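Local atomic coordinates of dipeptidase AC. Metallo peptidase. MEROPS family M19 (PDB entry 3LY0), a protein that probably hydrolyses dipeptides as a zinc-dependent metallodipeptidase, and binds a phosphinate mimic of L-Ala-D-Ala at a two-zinc site. Residues S234-T240 and R287-L292; R276-W282 and T311-I316; R27-L32 and W105-A110. The contacts are given in a common frame with arbitrary orientation. Numbering follows the deposited sequence.

Along the chain, contact 3 comes first: 73 residues after helix 27-32, the end of helix 89-109 returns to cross it and closes the first loop. Later, the loop 234-240, following strand 230-231, meets helix 283-296 in contact 1. Contact 2 crosses it, since 276-282 lies between the two segments of contact 1, just before that helix, and pairs with 311-316 beyond strand 301-303. The two do not touch, their centres about 16 Å apart; contact 2 ties the loops after strands 260-263 and 301-303 to each other. Contact 3, its centre about 35 Å from that of contact 1 on the opposite side of the chain's centre, joins helices from the first third.

Contact 1: S234-T240 and R287-L292; sequences SNAHAVT and RHLDHL
Loop 234-240 runs extended through Ser234-Ala236, then turns helically over 237-239, with Val239 N and Thr240 N both bonding to Ala236 O (3.0 Å each). Facing it is one side of helix 283-296, with Ala236 and His288 in register (CA-CA 5.9 Å). Two hydrogen bonds cross, both made by the imidazole of His288 (chi1 m, -81°): Ala236 N donates to ND1 (3.1 Å), and NE2 donates to Thr240 OG1 (2.9 Å). The ring thus spans the turn from its first residue to its last, and Thr240 OG1 also bonds Arg271 O. Van der Waals contacts add to this. Val239 CG1 lies over one face of the His288 ring in a CH-pi contact, 3.6 Å from the centroid, while Asn235 CB approaches His288 ND1 to 3.3 Å. One turn later, His291 (chi1 t) receives Ala236 CB at CD2 and Ala238 CB at NE2, both at 3.7 Å; NE2 hydrogen-bonds Asp248. Leu292 CD2 packs 4.2 Å from Ala236 CB. Ser234, next to the zinc ligand His233, bonds Ser211 and the ligand-pocket residue Arg244. Such a loop, leaving the C-terminal end of strand 230-231 beside the metal site, is characteristic of the TIM-barrel fold of M19 dipeptidases.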
loop_
_atom_site.group_PDB
_atom_site.type_symbol
_atom_site.label_atom_id
_atom_site.label_comp_id
_atom_site.label_asym_id
_atom_site.label_seq_id
_atom_site.Cartn_x
_atom_site.Cartn_y
_atom_site.Cartn_z
ATOM N N SER A 234 0.243 -1.151 -6.514
ATOM C CA SER A 234 -0.072 -0.729 -7.887
ATOM C C SER A 234 0.219 -1.869 -8.842
ATOM O O SER A 234 1.179 -2.618 -8.640
ATOM C CB SER A 234 0.786 0.473 -8.293
ATOM O OG SER A 234 0.532 1.597 -7.474
ATOM N N ASN A 235 -0.586 -1.976 -9.901
ATOM C CA ASN A 235 -0.452 -3.063 -10.863
ATOM C C ASN A 235 -0.021 -2.584 -12.242
ATOM O O ASN A 235 0.449 -1.454 -12.389
ATOM C CB ASN A 235 -1.736 -3.894 -10.897
ATOM C CG ASN A 235 -2.054 -4.504 -9.535
ATOM O OD1 ASN A 235 -1.157 -4.686 -8.704
ATOM N ND2 ASN A 235 -3.329 -4.807 -9.290
ATOM N N ALA A 236 -0.162 -3.445 -13.250
ATOM C CA ALA A 236 0.379 -3.144 -14.573
ATOM C C ALA A 236 -0.646 -2.491 -15.487
ATOM O O ALA A 236 -1.642 -3.117 -15.850
ATOM C CB ALA A 236 0.933 -4.410 -15.213
ATOM N N HIS A 237 -0.382 -1.245 -15.869
ATOM C CA HIS A 237 -1.285 -0.500 -16.743
ATOM C C HIS A 237 -1.503 -1.209 -18.077
ATOM O O HIS A 237 -2.584 -1.128 -18.658
ATOM C CB HIS A 237 -0.732 0.900 -16.979
ATOM C CG HIS A 237 -1.736 1.852 -17.539
ATOM N ND1 HIS A 237 -1.940 2.005 -18.894
ATOM C CD2 HIS A 237 -2.614 2.681 -16.928
ATOM C CE1 HIS A 237 -2.891 2.901 -19.091
ATOM N NE2 HIS A 237 -3.315 3.325 -17.915
ATOM N N ALA A 238 -0.469 -1.901 -18.548
ATOM C CA ALA A 238 -0.535 -2.600 -19.833
ATOM C C ALA A 238 -1.564 -3.722 -19.797
ATOM O O ALA A 238 -2.087 -4.114 -20.845
ATOM C CB ALA A 238 0.840 -3.132 -20.219
ATOM N N VAL A 239 -1.863 -4.234 -18.608
ATOM C CA VAL A 239 -2.870 -5.275 -18.436
ATOM C C VAL A 239 -4.237 -4.680 -18.101
ATOM O O VAL A 239 -5.251 -5.062 -18.695
ATOM C CB VAL A 239 -2.438 -6.269 -17.336
ATOM C CG1 VAL A 239 -3.505 -7.306 -17.077
ATOM C CG2 VAL A 239 -1.110 -6.923 -17.704
ATOM N N THR A 240 -4.259 -3.754 -17.143
ATOM C CA THR A 240 -5.487 -3.080 -16.729
ATOM C C THR A 240 -5.232 -1.577 -16.730
ATOM O O THR A 240 -4.529 -1.072 -15.857
ATOM C CB THR A 240 -5.872 -3.488 -15.291
ATOM O OG1 THR A 240 -6.165 -4.887 -15.251
ATOM C CG2 THR A 240 -7.083 -2.695 -14.789
ATOM N N ARG A 287 -1.720 -12.811 -14.469
ATOM C CA ARG A 287 -1.417 -11.988 -15.619
ATOM C C ARG A 287 -0.608 -10.775 -15.163
ATOM O O ARG A 287 0.428 -10.449 -15.734
ATOM C CB ARG A 287 -2.727 -11.539 -16.269
ATOM C CG ARG A 287 -2.602 -11.039 -17.685
ATOM C CD ARG A 287 -3.987 -10.966 -18.336
ATOM N NE ARG A 287 -4.771 -12.183 -18.094
ATOM C CZ ARG A 287 -6.006 -12.208 -17.589
ATOM N NH1 ARG A 287 -6.632 -11.078 -17.272
ATOM N NH2 ARG A 287 -6.626 -13.372 -17.407
ATOM N N HIS A 288 -1.082 -10.103 -14.118
ATOM C CA HIS A 288 -0.348 -8.953 -13.593
ATOM C C HIS A 288 1.000 -9.355 -13.018
ATOM O O HIS A 288 2.000 -8.691 -13.271
ATOM C CB HIS A 288 -1.176 -8.217 -12.548
ATOM C CG HIS A 288 -2.184 -7.286 -13.136
ATOM N ND1 HIS A 288 -1.892 -5.977 -13.465
ATOM C CD2 HIS A 288 -3.476 -7.488 -13.491
ATOM C CE1 HIS A 288 -2.969 -5.409 -13.981
ATOM N NE2 HIS A 288 -3.946 -6.302 -13.998
ATOM N N LEU A 289 1.030 -10.437 -12.248
ATOM C CA LEU A 289 2.301 -10.869 -11.660
ATOM C C LEU A 289 3.315 -11.207 -12.737
ATOM O O LEU A 289 4.464 -10.790 -12.658
ATOM C CB LEU A 289 2.120 -12.044 -10.704
ATOM C CG LEU A 289 1.558 -11.701 -9.329
ATOM C CD1 LEU A 289 1.249 -12.980 -8.570
ATOM C CD2 LEU A 289 2.538 -10.831 -8.538
ATOM N N ASP A 290 2.893 -11.941 -13.760
ATOM C CA ASP A 290 3.806 -12.267 -14.848
ATOM C C ASP A 290 4.342 -11.012 -15.500
ATOM O O ASP A 290 5.530 -10.916 -15.802
ATOM C CB ASP A 290 3.109 -13.087 -15.931
ATOM C CG ASP A 290 2.986 -14.567 -15.587
ATOM O OD1 ASP A 290 3.604 -15.041 -14.606
ATOM O OD2 ASP A 290 2.256 -15.262 -16.327
ATOM N N HIS A 291 3.461 -10.052 -15.758
ATOM C CA HIS A 291 3.883 -8.835 -16.440
ATOM C C HIS A 291 4.866 -8.044 -15.586
ATOM O O HIS A 291 5.886 -7.560 -16.081
ATOM C CB HIS A 291 2.686 -7.960 -16.829
ATOM C CG HIS A 291 3.040 -6.855 -17.770
ATOM N ND1 HIS A 291 2.972 -7.001 -19.139
ATOM C CD2 HIS A 291 3.486 -5.598 -17.546
ATOM C CE1 HIS A 291 3.354 -5.875 -19.717
ATOM N NE2 HIS A 291 3.671 -5.009 -18.772
ATOM N N LEU A 292 4.553 -7.916 -14.302
ATOM C CA LEU A 292 5.430 -7.202 -13.378
ATOM C C LEU A 292 6.779 -7.901 -13.245
ATOM O O LEU A 292 7.821 -7.255 -13.329
ATOM C CB LEU A 292 4.768 -7.051 -12.008
ATOM C CG LEU A 292 3.520 -6.159 -11.985
ATOM C CD1 LEU A 292 2.818 -6.282 -10.644
ATOM C CD2 LEU A 292 3.894 -4.709 -12.242
#

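Contact 2: R276-W282 and T311-I316; sequences RSAEMGW and TIPQGI
Trp282 (chi1 m, chi2 117°) lays the six-membered part of its indole against the turn at Gly315-Ile316: CH2 is 3.5 Å from Gly315 O, and Ile316 CG1 meets the ring edge 3.7 Å from CZ3. A CB on Gly315 would come tight against CZ2, so the glycine suits this close approach. Neither segment is a regular helix or strand; they run side by side in the same direction, with Ala278 and Pro313 in register (CA-CA 4.5 Å). Ser277 OG accepts from Glu279 N (3.1 Å) in an ST turn, and Glu279 centres an inverse gamma turn. In 311-316, Ile316 N bonds Pro313 O (2.9 Å) as 314-316 turn helically. The main link is Gln314 N to Ala278 O (2.9 Å). Met280 O accepts a weak bond from Gln314 NE2 (3.4 Å; Gln314 chi1 p) and a bond from a water, 2.8 Å away, that in turn accepts from Gly315 N (2.8 Å). Met280 (chi1 p) sets SD 3.9 Å from Pro313 CG, and Ala278 CB lies 3.3 Å from Ile312 O. Arg276, its side chain about 8 Å from the bound phosphinate, forms a salt bridge with Asp75 on helix 68-75. These loops follow strands 260-263 and 301-303 of the TIM barrel, packing Met280 and Pro313 on helix 267-270 and Trp282 on helix 322-332.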
loop_
_atom_site.group_PDB
_atom_site.type_symbol
_atom_site.label_atom_id
_atom_site.label_comp_id
_atom_site.label_asym_id
_atom_site.label_seq_id
_atom_site.Cartn_x
_atom_site.Cartn_y
_atom_site.Cartn_z
ATOM N N ARG A 276 -15.287 -3.533 -10.453
ATOM C CA ARG A 276 -15.082 -3.735 -9.017
ATOM C C ARG A 276 -15.466 -5.134 -8.498
ATOM O O ARG A 276 -15.078 -5.516 -7.390
ATOM C CB ARG A 276 -15.839 -2.655 -8.236
ATOM C CG ARG A 276 -15.477 -2.567 -6.766
ATOM C CD ARG A 276 -16.232 -1.437 -6.076
ATOM N NE ARG A 276 -17.655 -1.731 -5.980
ATOM C CZ ARG A 276 -18.238 -2.244 -4.902
ATOM N NH1 ARG A 276 -17.517 -2.508 -3.824
ATOM N NH2 ARG A 276 -19.541 -2.486 -4.900
ATOM N N SER A 277 -16.219 -5.890 -9.286
ATOM C CA SER A 277 -16.745 -7.183 -8.840
ATOM C C SER A 277 -15.686 -8.200 -8.389
ATOM O O SER A 277 -14.700 -8.445 -9.088
ATOM C CB SER A 277 -17.603 -7.803 -9.938
ATOM O OG SER A 277 -17.986 -9.120 -9.589
ATOM N N ALA A 278 -15.919 -8.805 -7.227
ATOM C CA ALA A 278 -15.057 -9.858 -6.704
ATOM C C ALA A 278 -15.186 -11.181 -7.466
ATOM O O ALA A 278 -14.437 -12.125 -7.192
ATOM C CB ALA A 278 -15.346 -10.082 -5.221
ATOM N N GLU A 279 -16.139 -11.259 -8.399
ATOM C CA GLU A 279 -16.388 -12.492 -9.151
ATOM C C GLU A 279 -15.404 -12.628 -10.306
ATOM O O GLU A 279 -15.654 -12.176 -11.429
ATOM C CB GLU A 279 -17.835 -12.535 -9.658
ATOM C CG GLU A 279 -18.145 -13.730 -10.552
ATOM C CD GLU A 279 -19.547 -13.674 -11.139
ATOM O OE1 GLU A 279 -19.766 -14.270 -12.217
ATOM O OE2 GLU A 279 -20.425 -13.026 -10.527
ATOM N N MET A 280 -14.272 -13.253 -10.004
ATOM C CA MET A 280 -13.175 -13.403 -10.944
ATOM C C MET A 280 -12.345 -14.590 -10.484
ATOM O O MET A 280 -12.492 -15.061 -9.359
ATOM C CB MET A 280 -12.302 -12.145 -10.957
ATOM C CG MET A 280 -11.703 -11.789 -9.583
ATOM S SD MET A 280 -10.729 -10.245 -9.546
ATOM C CE MET A 280 -9.188 -10.770 -10.269
ATOM N N GLY A 281 -11.463 -15.060 -11.358
ATOM C CA GLY A 281 -10.602 -16.179 -11.028
ATOM C C GLY A 281 -9.162 -15.755 -10.816
ATOM O O GLY A 281 -8.867 -14.569 -10.627
ATOM N N TRP A 282 -8.258 -16.726 -10.844
ATOM C CA TRP A 282 -6.832 -16.454 -10.637
ATOM C C TRP A 282 -6.128 -15.836 -11.852
ATOM O O TRP A 282 -5.074 -15.213 -11.707
ATOM C CB TRP A 282 -6.095 -17.731 -10.216
ATOM C CG TRP A 282 -6.545 -18.282 -8.913
ATOM C CD1 TRP A 282 -7.136 -19.498 -8.698
ATOM C CD2 TRP A 282 -6.454 -17.648 -7.630
ATOM N NE1 TRP A 282 -7.407 -19.660 -7.364
ATOM C CE2 TRP A 282 -7.006 -18.537 -6.686
ATOM C CE3 TRP A 282 -5.964 -16.415 -7.188
ATOM C CZ2 TRP A 282 -7.081 -18.235 -5.328
ATOM C CZ3 TRP A 282 -6.037 -16.121 -5.837
ATOM C CH2 TRP A 282 -6.593 -17.022 -4.928
ATOM N N THR A 311 -12.211 -3.870 -2.393
ATOM C CA THR A 311 -12.768 -5.193 -2.663
ATOM C C THR A 311 -11.702 -6.027 -3.368
ATOM O O THR A 311 -11.058 -5.544 -4.303
ATOM C CB THR A 311 -14.007 -5.106 -3.567
ATOM O OG1 THR A 311 -15.004 -4.313 -2.912
ATOM C CG2 THR A 311 -14.573 -6.499 -3.839
ATOM N N ILE A 312 -11.527 -7.274 -2.928
ATOM C CA ILE A 312 -10.487 -8.149 -3.477
ATOM C C ILE A 312 -11.132 -9.404 -4.094
ATOM O O ILE A 312 -12.334 -9.620 -3.922
ATOM C CB ILE A 312 -9.424 -8.496 -2.389
ATOM C CG1 ILE A 312 -10.029 -9.384 -1.292
ATOM C CG2 ILE A 312 -8.844 -7.213 -1.793
ATOM C CD1 ILE A 312 -9.041 -9.792 -0.187
ATOM N N PRO A 313 -10.349 -10.221 -4.819
ATOM C CA PRO A 313 -10.947 -11.371 -5.516
ATOM C C PRO A 313 -11.586 -12.369 -4.557
ATOM O O PRO A 313 -11.068 -12.612 -3.472
ATOM C CB PRO A 313 -9.748 -12.020 -6.225
ATOM C CG PRO A 313 -8.715 -10.913 -6.317
ATOM C CD PRO A 313 -8.900 -10.125 -5.060
ATOM N N GLN A 314 -12.705 -12.958 -4.975
ATOM C CA GLN A 314 -13.404 -13.926 -4.140
ATOM C C GLN A 314 -12.517 -15.096 -3.705
ATOM O O GLN A 314 -12.695 -15.639 -2.614
ATOM C CB GLN A 314 -14.662 -14.440 -4.853
ATOM C CG GLN A 314 -14.378 -15.236 -6.124
ATOM C CD GLN A 314 -15.630 -15.532 -6.936
ATOM O OE1 GLN A 314 -16.742 -15.195 -6.531
ATOM N NE2 GLN A 314 -15.448 -16.161 -8.094
ATOM N N GLY A 315 -11.552 -15.461 -4.549
ATOM C CA GLY A 315 -10.636 -16.555 -4.256
ATOM C C GLY A 315 -9.672 -16.272 -3.115
ATOM O O GLY A 315 -9.126 -17.195 -2.510
ATOM N N ILE A 316 -9.451 -14.989 -2.836
ATOM C CA ILE A 316 -8.654 -14.588 -1.676
ATOM C C ILE A 316 -9.574 -14.258 -0.500
ATOM O O ILE A 316 -9.446 -14.847 0.570
ATOM C CB ILE A 316 -7.749 -13.386 -2.003
ATOM C CG1 ILE A 316 -6.804 -13.730 -3.159
ATOM C CG2 ILE A 316 -6.928 -12.981 -0.779
ATOM C CD1 ILE A 316 -5.991 -12.540 -3.675
HETATM O O HOH W 1 -10.740 -15.108 -7.154
#

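Contact 3: R27-L32 and W105-A110; sequences RETIWL and WMERAA
This is a helix-helix crossing at the periphery of the fold, its centre about 21 Å from the centre of the chain, between the short helix 27-32 and the C-terminal end of helix 89-109. The segment axes approach to 10.8 Å and cross at -77°, with Trp31 CA 7.2 Å from Met106 CA and Leu32 CA 7.1 Å from Ala110 CA. Two tryptophans fill the crossing. Trp105 (chi1 t, chi2 83°) carries the extended Arg27 side chain (chi1 p, then t) flat on its face: the guanidinium stacks at 3.5 Å between centres with planes at 2°, a cation-pi contact over the five-membered ring, and Arg27 CD adds a CH-pi contact 3.5 Å from the six-membered centroid. Arg27 NH1 also bonds His102 ND1, one turn before Trp105. In the TIM-barrel fold of M19 dipeptidases, helix 27-32 lies here in the connection between strands 13-14 and 50-57, and helix 89-109 leads into strand 114-116. Trp31 (chi1 t, chi2 -135°) points toward helix 89-109, touches Leu42 and Met45 of helix 42-48, and meets Phe114 edge-to-face. Trp31 NE1 donates to Met106 O (3.0 Å). Met106 CE makes a CH-pi contact 3.5 Å from the centroid of the Trp31 six-membered ring, and Met106 SD, 4.7 Å from that centroid, a Met-aromatic contact. Trp31 CD1 touches Trp105 CZ3 at 3.6 Å, and Leu32 CD1 covers Ala109 CB at 4.3 Å.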
loop_
_atom_site.group_PDB
_atom_site.type_symbol
_atom_site.label_atom_id
_atom_site.label_comp_id
_atom_site.label_asym_id
_atom_site.label_seq_id
_atom_site.Cartn_x
_atom_site.Cartn_y
_atom_site.Cartn_z
ATOM N N ARG A 27 -12.205 -1.584 19.636
ATOM C CA ARG A 27 -10.905 -1.973 19.107
ATOM C C ARG A 27 -10.306 -3.250 19.703
ATOM O O ARG A 27 -9.677 -4.020 18.985
ATOM C CB ARG A 27 -9.906 -0.818 19.168
ATOM C CG ARG A 27 -9.411 -0.484 20.551
ATOM C CD ARG A 27 -8.446 0.685 20.436
ATOM N NE ARG A 27 -8.000 1.182 21.727
ATOM C CZ ARG A 27 -7.132 2.178 21.851
ATOM N NH1 ARG A 27 -6.623 2.735 20.759
ATOM N NH2 ARG A 27 -6.771 2.609 23.051
ATOM N N GLU A 28 -10.490 -3.481 21.001
ATOM C CA GLU A 28 -9.956 -4.692 21.614
ATOM C C GLU A 28 -10.457 -5.952 20.893
ATOM O O GLU A 28 -9.681 -6.853 20.557
ATOM C CB GLU A 28 -10.326 -4.752 23.094
ATOM C CG GLU A 28 -9.698 -5.926 23.817
ATOM C CD GLU A 28 -10.018 -5.944 25.302
ATOM O OE1 GLU A 28 -10.819 -5.097 25.754
ATOM O OE2 GLU A 28 -9.463 -6.808 26.014
ATOM N N THR A 29 -11.760 -5.998 20.643
ATOM C CA THR A 29 -12.346 -7.136 19.948
ATOM C C THR A 29 -11.913 -7.175 18.485
ATOM O O THR A 29 -11.493 -8.217 17.986
ATOM C CB THR A 29 -13.877 -7.115 20.048
ATOM O OG1 THR A 29 -14.252 -7.237 21.428
ATOM C CG2 THR A 29 -14.482 -8.267 19.255
ATOM N N ILE A 30 -12.006 -6.038 17.801
ATOM C CA ILE A 30 -11.684 -5.996 16.376
ATOM C C ILE A 30 -10.278 -6.533 16.113
ATOM O O ILE A 30 -10.072 -7.340 15.219
ATOM C CB ILE A 30 -11.832 -4.573 15.794
ATOM C CG1 ILE A 30 -13.301 -4.136 15.832
ATOM C CG2 ILE A 30 -11.299 -4.514 14.360
ATOM C CD1 ILE A 30 -13.501 -2.666 15.518
ATOM N N TRP A 31 -9.313 -6.083 16.903
ATOM C CA TRP A 31 -7.916 -6.462 16.710
ATOM C C TRP A 31 -7.588 -7.841 17.269
ATOM O O TRP A 31 -7.012 -8.671 16.576
ATOM C CB TRP A 31 -7.033 -5.389 17.359
ATOM C CG TRP A 31 -5.541 -5.657 17.489
ATOM C CD1 TRP A 31 -4.778 -5.424 18.597
ATOM C CD2 TRP A 31 -4.646 -6.165 16.489
ATOM N NE1 TRP A 31 -3.465 -5.758 18.353
ATOM C CE2 TRP A 31 -3.358 -6.209 17.064
ATOM C CE3 TRP A 31 -4.805 -6.579 15.163
ATOM C CZ2 TRP A 31 -2.241 -6.655 16.362
ATOM C CZ3 TRP A 31 -3.690 -7.022 14.469
ATOM C CH2 TRP A 31 -2.427 -7.065 15.070
ATOM N N LEU A 32 -7.944 -8.085 18.527
ATOM C CA LEU A 32 -7.501 -9.312 19.178
ATOM C C LEU A 32 -8.360 -10.539 18.863
ATOM O O LEU A 32 -7.880 -11.661 18.952
ATOM C CB LEU A 32 -7.406 -9.106 20.688
ATOM C CG LEU A 32 -6.424 -8.007 21.105
ATOM C CD1 LEU A 32 -6.438 -7.870 22.612
ATOM C CD2 LEU A 32 -5.020 -8.326 20.598
ATOM N N TRP A 105 -1.172 1.330 20.130
ATOM C CA TRP A 105 -2.059 0.552 20.987
ATOM C C TRP A 105 -2.090 -0.930 20.590
ATOM O O TRP A 105 -2.073 -1.799 21.456
ATOM C CB TRP A 105 -3.476 1.137 21.024
ATOM C CG TRP A 105 -4.398 0.184 21.678
ATOM C CD1 TRP A 105 -4.600 0.035 23.018
ATOM C CD2 TRP A 105 -5.190 -0.821 21.036
ATOM N NE1 TRP A 105 -5.489 -0.987 23.248
ATOM C CE2 TRP A 105 -5.867 -1.527 22.047
ATOM C CE3 TRP A 105 -5.406 -1.180 19.698
ATOM C CZ2 TRP A 105 -6.745 -2.577 21.770
ATOM C CZ3 TRP A 105 -6.283 -2.224 19.421
ATOM C CH2 TRP A 105 -6.937 -2.911 20.453
ATOM N N MET A 106 -2.141 -1.220 19.288
ATOM C CA MET A 106 -2.170 -2.609 18.819
ATOM C C MET A 106 -0.994 -3.406 19.381
ATOM O O MET A 106 -1.127 -4.572 19.771
ATOM C CB MET A 106 -2.144 -2.675 17.282
ATOM C CG MET A 106 -3.441 -2.292 16.587
ATOM S SD MET A 106 -3.259 -1.996 14.771
ATOM C CE MET A 106 -2.598 -3.592 14.198
ATOM N N GLU A 107 0.168 -2.774 19.404
ATOM C CA GLU A 107 1.371 -3.400 19.932
ATOM C C GLU A 107 1.286 -3.593 21.450
ATOM O O GLU A 107 1.675 -4.642 21.967
ATOM C CB GLU A 107 2.574 -2.545 19.543
ATOM C CG GLU A 107 3.924 -3.055 19.984
ATOM C CD GLU A 107 5.030 -2.162 19.456
ATOM O OE1 GLU A 107 4.856 -0.923 19.510
ATOM O OE2 GLU A 107 6.053 -2.680 18.978
ATOM N N ARG A 108 0.782 -2.600 22.169
ATOM C CA ARG A 108 0.608 -2.760 23.612
ATOM C C ARG A 108 -0.344 -3.906 23.904
ATOM O O ARG A 108 -0.055 -4.768 24.731
ATOM C CB ARG A 108 0.100 -1.469 24.252
ATOM C CG ARG A 108 1.104 -0.331 24.134
ATOM C CD ARG A 108 0.805 0.830 25.085
ATOM N NE ARG A 108 -0.523 1.405 24.900
ATOM C CZ ARG A 108 -0.827 2.297 23.965
ATOM N NH1 ARG A 108 0.118 2.727 23.134
ATOM N NH2 ARG A 108 -2.061 2.768 23.869
ATOM N N ALA A 109 -1.472 -3.922 23.202
ATOM C CA ALA A 109 -2.555 -4.872 23.471
ATOM C C ALA A 109 -2.211 -6.314 23.107
ATOM O O ALA A 109 -2.754 -7.260 23.691
ATOM C CB ALA A 109 -3.823 -4.442 22.729
ATOM N N ALA A 110 -1.322 -6.487 22.134
ATOM C CA ALA A 110 -1.009 -7.820 21.632
ATOM C C ALA A 110 0.075 -8.514 22.449
ATOM O O ALA A 110 0.420 -9.665 22.172
ATOM C CB ALA A 110 -0.627 -7.761 20.159
#